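Local structure of flagellar biosynthesis protein FlaG (Helicobacter pylori, 6JSX) at residues A[3-8]-A[28-32]. The protein is a flagellar protein of the FlaG family, probably involved in flagellum biosynthesis, and its exact role is not settled. Numbering follows the deposited sequence.
Sequences YKPKLE and SYNDT
The first turn of helix 4-21 packs against the end of strand 26-30, the outermost strand of the sheet within this chain, and the turn after it. The backbone of 4-8 is helical, with L7 N hydrogen-bonded to Y3 O (3.2 Å) and E8 N to K4 O (2.9 Å). Helix 4-8 and strand 28-30 run nearly antiparallel, at 150°, and their axes approach to 7.7 Å. The register pairs E8 with Y29, CA to CA 5.3 Å. No hydrogen bond crosses the interface.

S28 is extended, its CB turned away from the helix, and its backbone is hydrogen-bonded to V37 of the neighbouring strand. The CB of Y29 points toward the helix, and chi1 in t with chi2 of 77° lays the ring along the first turn. K4 CA sits over one face of the Y29 ring, 3.9 Å from its centroid and 15° off the normal, a CH-pi contact. K4 CG lies 3.6 Å from Y29 CE2. L7 CB is 3.7 Å from Y29 CD1, and E8 CG is 3.7 Å from Y29 CB. Y29 OH forms a hydrogen bond with S54 OG at the start of helix 54-72, which Y3 and L7 also touch. The CB of N30 points away. N30 OD1 accepts a hydrogen bond from T32 N at 2.6 Å, an Asx turn that leads the chain off the strand. D31 turns back toward the helix. The all-t chain of K4 reaches it, K4 CD to D31 OD1 3.4 Å, but K4 NZ stays 4.3 Å from D31 OD1, beyond a salt bridge.

Such helix-on-strand packing joins the N-terminal helix to the three-stranded antiparallel sheet of this alpha-beta fold.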
loop_
_atom_site.group_PDB
_atom_site.type_symbol
_atom_site.label_atom_id
_atom_site.label_comp_id
_atom_site.label_asym_id
_atom_site.label_seq_id
_atom_site.Cartn_x
_atom_site.Cartn_y
_atom_site.Cartn_z
ATOM N N TYR A 3 -15.386 -7.060 9.412
ATOM C CA TYR A 3 -14.234 -6.476 8.728
ATOM C C TYR A 3 -13.237 -5.788 9.676
ATOM O O TYR A 3 -12.089 -5.501 9.292
ATOM C CB TYR A 3 -14.726 -5.447 7.695
ATOM C CG TYR A 3 -15.471 -6.022 6.504
ATOM C CD1 TYR A 3 -14.817 -6.814 5.573
ATOM C CD2 TYR A 3 -16.820 -5.755 6.298
ATOM C CE1 TYR A 3 -15.480 -7.336 4.472
ATOM C CE2 TYR A 3 -17.498 -6.278 5.196
ATOM C CZ TYR A 3 -16.817 -7.070 4.287
ATOM O OH TYR A 3 -17.458 -7.603 3.190
ATOM N N LYS A 4 -13.685 -5.508 10.899
ATOM C CA LYS A 4 -12.877 -4.775 11.875
ATOM C C LYS A 4 -11.637 -5.541 12.365
ATOM O O LYS A 4 -10.520 -5.067 12.139
ATOM C CB LYS A 4 -13.744 -4.268 13.035
ATOM C CG LYS A 4 -12.997 -3.553 14.151
ATOM C CD LYS A 4 -13.955 -3.199 15.289
ATOM C CE LYS A 4 -13.267 -2.468 16.441
ATOM N NZ LYS A 4 -14.141 -2.422 17.661
ATOM N N PRO A 5 -11.817 -6.731 13.005
ATOM C CA PRO A 5 -10.649 -7.461 13.522
ATOM C C PRO A 5 -9.542 -7.661 12.490
ATOM O O PRO A 5 -8.369 -7.468 12.803
ATOM C CB PRO A 5 -11.235 -8.827 13.903
ATOM C CG PRO A 5 -12.637 -8.564 14.194
ATOM C CD PRO A 5 -13.066 -7.478 13.261
ATOM N N LYS A 6 -9.915 -8.028 11.273
ATOM C CA LYS A 6 -8.925 -8.382 10.264
ATOM C C LYS A 6 -8.195 -7.194 9.661
ATOM O O LYS A 6 -6.994 -7.283 9.383
ATOM C CB LYS A 6 -9.552 -9.234 9.166
ATOM C CG LYS A 6 -10.003 -10.562 9.684
ATOM C CD LYS A 6 -10.389 -11.521 8.570
ATOM C CE LYS A 6 -10.966 -12.810 9.167
ATOM N NZ LYS A 6 -10.383 -13.066 10.527
ATOM N N LEU A 7 -8.908 -6.091 9.448
ATOM C CA LEU A 7 -8.262 -4.890 8.922
ATOM C C LEU A 7 -7.431 -4.222 10.014
ATOM O O LEU A 7 -6.437 -3.547 9.722
ATOM C CB LEU A 7 -9.277 -3.919 8.298
ATOM C CG LEU A 7 -9.855 -4.383 6.950
ATOM C CD1 LEU A 7 -10.854 -3.391 6.376
ATOM C CD2 LEU A 7 -8.744 -4.709 5.940
ATOM N N GLU A 8 -7.831 -4.438 11.270
ATOM C CA GLU A 8 -7.059 -3.966 12.415
ATOM C C GLU A 8 -5.728 -4.683 12.471
ATOM O O GLU A 8 -4.673 -4.062 12.646
ATOM C CB GLU A 8 -7.819 -4.188 13.724
ATOM C CG GLU A 8 -8.973 -3.223 13.928
ATOM C CD GLU A 8 -9.349 -3.043 15.385
ATOM O OE1 GLU A 8 -8.820 -3.790 16.239
ATOM O OE2 GLU A 8 -10.170 -2.143 15.674
ATOM N N SER A 28 -4.482 2.076 9.485
ATOM C CA SER A 28 -5.334 1.794 10.636
ATOM C C SER A 28 -6.744 1.509 10.174
ATOM O O SER A 28 -7.136 1.919 9.082
ATOM C CB SER A 28 -5.368 2.978 11.581
ATOM O OG SER A 28 -5.788 4.099 10.857
ATOM N N TYR A 29 -7.501 0.805 11.007
ATOM C CA TYR A 29 -8.925 0.682 10.766
ATOM C C TYR A 29 -9.662 1.803 11.483
ATOM O O TYR A 29 -9.534 1.957 12.699
ATOM C CB TYR A 29 -9.457 -0.662 11.251
ATOM C CG TYR A 29 -10.934 -0.869 10.954
ATOM C CD1 TYR A 29 -11.360 -1.194 9.671
ATOM C CD2 TYR A 29 -11.899 -0.742 11.950
ATOM C CE1 TYR A 29 -12.694 -1.383 9.381
ATOM C CE2 TYR A 29 -13.242 -0.945 11.673
ATOM C CZ TYR A 29 -13.637 -1.270 10.383
ATOM O OH TYR A 29 -14.976 -1.477 10.085
ATOM N N ASN A 30 -10.422 2.596 10.737
ATOM C CA ASN A 30 -11.344 3.527 11.371
ATOM C C ASN A 30 -12.718 2.874 11.558
ATOM O O ASN A 30 -13.345 2.427 10.587
ATOM C CB ASN A 30 -11.456 4.814 10.556
ATOM C CG ASN A 30 -12.098 5.940 11.331
ATOM O OD1 ASN A 30 -13.117 5.744 11.998
ATOM N ND2 ASN A 30 -11.500 7.129 11.256
ATOM N N ASP A 31 -13.181 2.807 12.802
ATOM C CA ASP A 31 -14.484 2.212 13.071
ATOM C C ASP A 31 -15.619 3.225 12.858
ATOM O O ASP A 31 -16.781 2.860 12.692
ATOM C CB ASP A 31 -14.536 1.599 14.477
ATOM C CG ASP A 31 -15.723 0.657 14.662
ATOM O OD1 ASP A 31 -15.658 -0.497 14.179
ATOM O OD2 ASP A 31 -16.727 1.077 15.276
ATOM N N THR A 32 -15.267 4.503 12.844
ATOM C CA THR A 32 -16.253 5.550 12.622
ATOM C C THR A 32 -16.656 5.645 11.146
ATOM O O THR A 32 -17.845 5.675 10.822
ATOM C CB THR A 32 -15.736 6.889 13.148
ATOM O OG1 THR A 32 -15.523 6.776 14.560
ATOM C CG2 THR A 32 -16.726 8.004 12.862
#